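Side-chain contacts in negative regulator of ofd1 (Schizosaccharomyces pombe, PDB 3QTM), which is required for correct translation termination, directly inhibits ofd1 and keeps the hypoxic transcription factor domain Sre1N stable: residues A[21-24]-A[25-28]; A[192-195]-A[196-200]; A[200-203]-A[204-208]. One frame throughout, in Å; residues are numbered along the deposited sequence.

Interaction 1: residues A[21-24]-A[25-28]; sequences QLWG and LYEM
One turn of helix 15-34, the first helix of this all-helical chain, brings Trp23 against Tyr26 and Glu27. The Trp23 and Tyr26 side chains run side by side in the same direction, but their rings meet obliquely, planes at 90°, with Trp23 CZ3 4.0 Å from Tyr26 CD2. Tyr26 reaches this place because its CG lies anti to the backbone N (chi1 178°), and its CB also rests 3.6 Å from Trp23 O. Both aromatic residues are buried: Ala71, Ala72 and Ser75 of helix 67-82 pack on them, a helix-to-helix packing in keeping with the tetratricopeptide-like character of the protein. Trp23 NE1 is satisfied by the carbonyl of Asp68, and Arg120 makes a cation-pi contact with the indole. The Glu27 side chain crosses that of Trp23 at about a right angle, its extended chain bringing OE2 to 3.8 Å from Trp23 CB; it also touches Arg120. Along the same turn the backbone bonds include Glu27 N to Trp23 O at 2.8 Å and Met28 N to Gly24 O at 3.0 Å. On another side of the helix Leu25 CG sits 3.7 Å from Gln21 O, while Leu22 and Leu25 both meet Thr48 of helix 38-58.

Interaction 2: residues A[192-195]-A[196-200]; sequences SSYL and FQFGD
This is an aromatic contact one turn apart, Tyr194 with Phe198, at the C-terminal end of helix 188-197 in the all-helical, tetratricopeptide-like fold, where the chain leaves the helix for a short 3-10 segment. Phe198 is the first residue to abandon helical backbone angles (phi -127°), yet its N-H still closes the last turn on Tyr194 O at 2.9 Å. That carbonyl oxygen also lies in the plane of the Phe198 ring, at its edge. The two side chains cross at about a right angle. Their rings meet obliquely, planes 35° apart, and Phe198 CD1 sits 3.5 Å from both Tyr194 CD1 and Tyr194 CE1. Phe198 CB stands over one face of the tyrosine ring, displaced toward the rim. A chi1 of -178° sets the tyrosine ring beside its own carbonyl carbon and leans it along the helix toward the C-terminal end, so that a CB starting away from the later residues still carries a ring that reaches them. Thr152, Val155 and Ile159 of helix 151-170 touch Tyr194, and Val151 touches Phe198; the pair therefore joins the end of one helix to the face of another. Ser192, a buried residue at the earlier end of the contact, hydrogen-bonds through OG to Asn242 OD1. Ser193 O takes two N-H groups, a nearly straight bond from Gln197 N at 2.8 Å and a weak one from Phe196 N. The same oxygen lies near the plane of the Phe196 ring, at its edge. Alongside the stronger bond the Gln197 chain starts back over Ser193 before bending at chi2, placing its CG 3.2 Å from Ser193 O and 4.0 Å from Ser193 OG.

Interaction 3: residues A[200-203]-A[204-208]; sequences DQFS and EAFLL
The rings of Phe202 and Phe206 lie nearly parallel, planes 10° apart, but are displaced along their planes, with little of one ring over the other; their centroids are 4.6 Å apart. Phe202 CB lies 3.5 Å from Phe206 CD2, while the closest approach between the two rings is too short to be trusted. In Phe206 the ring is trans to the amide nitrogen (chi1 -180°), which sends it out from the helix, alongside that of Phe202. Leu207 also reaches Phe202, its CG 4.1 Å from Phe202 CB. Around the pair, Tyr194 and Leu195 of helix 188-197 touch Phe202, while Ile163 of helix 151-170 touches Phe206. Between the aromatics in sequence, Ser203 is the N-cap: its OG stands between backbone N and carbonyl carbon (chi1 62°) and accepts from Phe206 N at 3.2 Å. Ser203 O accepts from Leu207 N at 3.1 Å in an almost straight bond. Glu204 OE2 makes a salt bridge to Lys267 and a hydrogen bond to Tyr250 of helix 229-254. The serine cap thus gives the Phe206 amide, in the first turn, a side-chain acceptor, and a carboxylate so near the N terminus would probably also suit the helix dipole.

Overall arrangement
From the N terminus, interaction 1 comes first, within helix 15-34, where it faces helices 38-58 and 67-82. Interactions 2 and 3 follow far along the chain and across its centre: the centre of interaction 1 is about 34 Å from that of interaction 2 and about 39 Å from that of interaction 3. All three are local and in series; none nests in or crosses another, and none closes a long loop. Interactions 2 and 3 meet at Asp200, where one stretch ends and the other begins, and they touch directly, Tyr194 CE2 lying 3.8 Å from Phe202 CZ and Leu195 CB 4.0 Å from Leu207 CD2. Together they pack the turn between helices 188-197 and 204-209 on helix 151-170.

Interaction 1: residues A[21-24]-A[25-28]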
# COMPACT_ATOMS: atom_id res chain seq x y z
N GLN A 21 -9.32 -20.86 12.96
CA GLN A 21 -7.98 -21.43 13.12
C GLN A 21 -7.19 -21.29 11.81
O GLN A 21 -5.98 -21.10 11.81
CB GLN A 21 -8.05 -22.89 13.58
CG GLN A 21 -8.56 -23.05 15.03
CD GLN A 21 -7.86 -22.11 16.03
OE1 GLN A 21 -6.63 -21.96 16.02
NE2 GLN A 21 -8.65 -21.49 16.89
N LEU A 22 -7.91 -21.35 10.69
CA LEU A 22 -7.30 -21.18 9.39
C LEU A 22 -6.66 -19.79 9.29
O LEU A 22 -5.50 -19.66 8.87
CB LEU A 22 -8.35 -21.40 8.29
CG LEU A 22 -7.91 -21.52 6.84
CD1 LEU A 22 -7.04 -22.77 6.65
CD2 LEU A 22 -9.16 -21.55 5.95
N TRP A 23 -7.40 -18.77 9.70
CA TRP A 23 -6.87 -17.41 9.73
C TRP A 23 -5.68 -17.29 10.67
O TRP A 23 -4.73 -16.55 10.40
CB TRP A 23 -7.96 -16.39 10.12
CG TRP A 23 -8.68 -15.89 8.92
CD1 TRP A 23 -9.91 -16.29 8.46
CD2 TRP A 23 -8.20 -14.92 7.97
NE1 TRP A 23 -10.23 -15.61 7.30
CE2 TRP A 23 -9.20 -14.76 6.98
CE3 TRP A 23 -7.03 -14.15 7.87
CZ2 TRP A 23 -9.06 -13.88 5.91
CZ3 TRP A 23 -6.90 -13.27 6.81
CH2 TRP A 23 -7.91 -13.14 5.84
N GLY A 24 -5.74 -18.03 11.78
CA GLY A 24 -4.68 -18.01 12.77
C GLY A 24 -3.35 -18.47 12.20
O GLY A 24 -2.32 -17.86 12.47
N LEU A 25 -3.37 -19.53 11.41
CA LEU A 25 -2.19 -20.04 10.71
C LEU A 25 -1.62 -19.00 9.75
O LEU A 25 -0.40 -18.77 9.73
CB LEU A 25 -2.52 -21.31 9.93
CG LEU A 25 -2.76 -22.56 10.77
CD1 LEU A 25 -3.29 -23.71 9.91
CD2 LEU A 25 -1.47 -22.98 11.52
N TYR A 26 -2.49 -18.37 8.97
CA TYR A 26 -2.06 -17.32 8.05
C TYR A 26 -1.43 -16.15 8.81
O TYR A 26 -0.39 -15.63 8.41
CB TYR A 26 -3.22 -16.81 7.18
CG TYR A 26 -2.77 -15.68 6.28
CD1 TYR A 26 -1.98 -15.93 5.16
CD2 TYR A 26 -3.08 -14.37 6.58
CE1 TYR A 26 -1.54 -14.89 4.34
CE2 TYR A 26 -2.64 -13.34 5.78
CZ TYR A 26 -1.88 -13.59 4.66
OH TYR A 26 -1.47 -12.53 3.87
N GLU A 27 -2.07 -15.74 9.91
CA GLU A 27 -1.62 -14.59 10.69
C GLU A 27 -0.23 -14.84 11.26
O GLU A 27 0.64 -13.98 11.22
CB GLU A 27 -2.62 -14.28 11.80
CG GLU A 27 -3.92 -13.63 11.27
CD GLU A 27 -5.13 -13.85 12.17
OE1 GLU A 27 -4.95 -14.45 13.25
OE2 GLU A 27 -6.25 -13.43 11.81
N MSE A 28 -0.04 -16.04 11.79
CA MSE A 28 1.26 -16.46 12.27
C MSE A 28 2.32 -16.42 11.18
O MSE A 28 3.46 -16.05 11.44
CB MSE A 28 1.16 -17.88 12.81
CG MSE A 28 0.94 -17.96 14.29
SE MSE A 28 1.43 -19.76 14.89
CE MSE A 28 -0.30 -20.60 14.57

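Interaction 2: residues A[192-195]-A[196-200]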
# COMPACT_ATOMS: atom_id res chain seq x y z
N SER A 192 -0.28 3.13 -6.39
CA SER A 192 0.18 4.51 -6.35
C SER A 192 1.19 4.75 -7.46
O SER A 192 1.19 5.78 -8.13
CB SER A 192 0.83 4.84 -5.00
OG SER A 192 -0.09 4.70 -3.93
N SER A 193 2.08 3.78 -7.63
CA SER A 193 3.13 3.87 -8.62
C SER A 193 2.51 3.90 -10.01
O SER A 193 2.93 4.67 -10.89
CB SER A 193 4.09 2.69 -8.48
OG SER A 193 4.93 2.58 -9.61
N TYR A 194 1.47 3.10 -10.21
CA TYR A 194 0.81 3.05 -11.50
C TYR A 194 0.16 4.38 -11.86
O TYR A 194 0.28 4.85 -12.99
CB TYR A 194 -0.25 1.96 -11.54
CG TYR A 194 -0.92 1.86 -12.89
CD1 TYR A 194 -0.21 1.39 -13.99
CD2 TYR A 194 -2.23 2.24 -13.06
CE1 TYR A 194 -0.80 1.29 -15.22
CE2 TYR A 194 -2.84 2.14 -14.30
CZ TYR A 194 -2.11 1.67 -15.37
OH TYR A 194 -2.70 1.57 -16.62
N LEU A 195 -0.55 4.96 -10.90
CA LEU A 195 -1.23 6.23 -11.13
C LEU A 195 -0.23 7.37 -11.35
O LEU A 195 -0.55 8.37 -11.98
CB LEU A 195 -2.13 6.57 -9.94
CG LEU A 195 -3.24 5.56 -9.67
CD1 LEU A 195 -4.06 6.01 -8.46
CD2 LEU A 195 -4.11 5.41 -10.88
N PHE A 196 0.97 7.21 -10.81
CA PHE A 196 2.03 8.19 -10.98
C PHE A 196 2.71 8.04 -12.35
O PHE A 196 2.90 9.02 -13.07
CB PHE A 196 3.07 8.06 -9.85
CG PHE A 196 4.38 8.75 -10.15
CD1 PHE A 196 4.48 10.13 -10.07
CD2 PHE A 196 5.50 8.02 -10.51
CE1 PHE A 196 5.68 10.77 -10.35
CE2 PHE A 196 6.70 8.65 -10.79
CZ PHE A 196 6.79 10.03 -10.71
N GLN A 197 3.07 6.80 -12.69
CA GLN A 197 3.74 6.52 -13.94
C GLN A 197 2.82 6.82 -15.11
O GLN A 197 3.27 7.31 -16.14
CB GLN A 197 4.18 5.06 -13.99
CG GLN A 197 5.27 4.69 -13.00
CD GLN A 197 6.62 4.49 -13.66
OE1 GLN A 197 6.69 4.02 -14.80
NE2 GLN A 197 7.69 4.83 -12.95
N PHE A 198 1.53 6.54 -14.94
CA PHE A 198 0.60 6.59 -16.06
C PHE A 198 -0.62 7.47 -15.80
O PHE A 198 -1.68 7.25 -16.37
CB PHE A 198 0.16 5.17 -16.44
CG PHE A 198 1.31 4.26 -16.79
CD1 PHE A 198 1.89 3.46 -15.83
CD2 PHE A 198 1.82 4.24 -18.08
CE1 PHE A 198 2.96 2.63 -16.14
CE2 PHE A 198 2.88 3.42 -18.40
CZ PHE A 198 3.46 2.61 -17.43
N GLY A 199 -0.46 8.46 -14.93
CA GLY A 199 -1.56 9.31 -14.56
C GLY A 199 -1.98 10.24 -15.69
O GLY A 199 -3.02 10.89 -15.62
N ASP A 200 -1.14 10.29 -16.72
CA ASP A 200 -1.39 11.12 -17.89
C ASP A 200 -2.74 10.78 -18.51
O ASP A 200 -3.42 11.65 -19.06
CB ASP A 200 -0.29 10.90 -18.94
CG ASP A 200 -0.06 12.12 -19.81
OD1 ASP A 200 -0.66 12.19 -20.91
OD2 ASP A 200 0.73 13.00 -19.40

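Interaction 3: residues A[200-203]-A[204-208]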
# COMPACT_ATOMS: atom_id res chain seq x y z
N ASP A 200 -1.14 10.29 -16.72
CA ASP A 200 -1.39 11.12 -17.89
C ASP A 200 -2.74 10.78 -18.51
O ASP A 200 -3.42 11.65 -19.06
CB ASP A 200 -0.29 10.90 -18.94
CG ASP A 200 -0.06 12.12 -19.81
OD1 ASP A 200 -0.66 12.19 -20.91
OD2 ASP A 200 0.73 13.00 -19.40
N GLN A 201 -3.13 9.52 -18.40
CA GLN A 201 -4.32 9.02 -19.07
C GLN A 201 -5.60 9.22 -18.26
O GLN A 201 -6.71 9.06 -18.78
CB GLN A 201 -4.14 7.54 -19.42
CG GLN A 201 -2.71 7.20 -19.83
CD GLN A 201 -2.64 6.06 -20.83
OE1 GLN A 201 -3.54 5.21 -20.88
NE2 GLN A 201 -1.58 6.03 -21.62
N PHE A 202 -5.46 9.58 -16.99
CA PHE A 202 -6.63 9.73 -16.13
C PHE A 202 -6.98 11.19 -15.91
O PHE A 202 -6.12 12.06 -15.93
CB PHE A 202 -6.40 9.04 -14.79
CG PHE A 202 -6.03 7.59 -14.90
CD1 PHE A 202 -7.01 6.63 -15.10
CD2 PHE A 202 -4.70 7.19 -14.80
CE1 PHE A 202 -6.67 5.29 -15.20
CE2 PHE A 202 -4.36 5.86 -14.90
CZ PHE A 202 -5.34 4.91 -15.10
N SER A 203 -8.26 11.44 -15.69
CA SER A 203 -8.71 12.77 -15.35
C SER A 203 -8.27 13.11 -13.93
O SER A 203 -7.97 12.23 -13.12
CB SER A 203 -10.22 12.87 -15.47
OG SER A 203 -10.86 11.99 -14.56
N GLU A 204 -8.26 14.40 -13.63
CA GLU A 204 -7.93 14.84 -12.30
C GLU A 204 -8.93 14.27 -11.28
O GLU A 204 -8.55 13.89 -10.18
CB GLU A 204 -7.90 16.36 -12.24
CG GLU A 204 -7.71 16.91 -10.84
CD GLU A 204 -7.82 18.42 -10.82
OE1 GLU A 204 -8.42 18.99 -11.76
OE2 GLU A 204 -7.31 19.04 -9.86
N ALA A 205 -10.19 14.20 -11.68
CA ALA A 205 -11.22 13.74 -10.75
C ALA A 205 -11.02 12.27 -10.41
O ALA A 205 -11.22 11.85 -9.27
CB ALA A 205 -12.61 13.97 -11.34
N PHE A 206 -10.62 11.49 -11.41
CA PHE A 206 -10.33 10.08 -11.19
C PHE A 206 -9.20 9.93 -10.16
O PHE A 206 -9.33 9.21 -9.17
CB PHE A 206 -9.95 9.41 -12.52
CG PHE A 206 -9.63 7.95 -12.38
CD1 PHE A 206 -10.64 7.00 -12.38
CD2 PHE A 206 -8.31 7.52 -12.25
CE1 PHE A 206 -10.34 5.64 -12.25
CE2 PHE A 206 -8.01 6.18 -12.12
CZ PHE A 206 -9.02 5.24 -12.12
N LEU A 207 -8.09 10.63 -10.41
CA LEU A 207 -6.92 10.59 -9.54
C LEU A 207 -7.25 11.01 -8.12
O LEU A 207 -6.87 10.34 -7.17
CB LEU A 207 -5.82 11.48 -10.09
CG LEU A 207 -5.13 10.93 -11.33
CD1 LEU A 207 -4.30 12.02 -12.01
CD2 LEU A 207 -4.26 9.74 -10.95
N LEU A 208 -7.98 12.11 -7.98
CA LEU A 208 -8.46 12.57 -6.68
C LEU A 208 -9.24 11.48 -5.97
O LEU A 208 -9.12 11.29 -4.76
CB LEU A 208 -9.37 13.79 -6.85
CG LEU A 208 -8.64 15.12 -7.02
CD1 LEU A 208 -9.61 16.27 -7.36
CD2 LEU A 208 -7.83 15.44 -5.75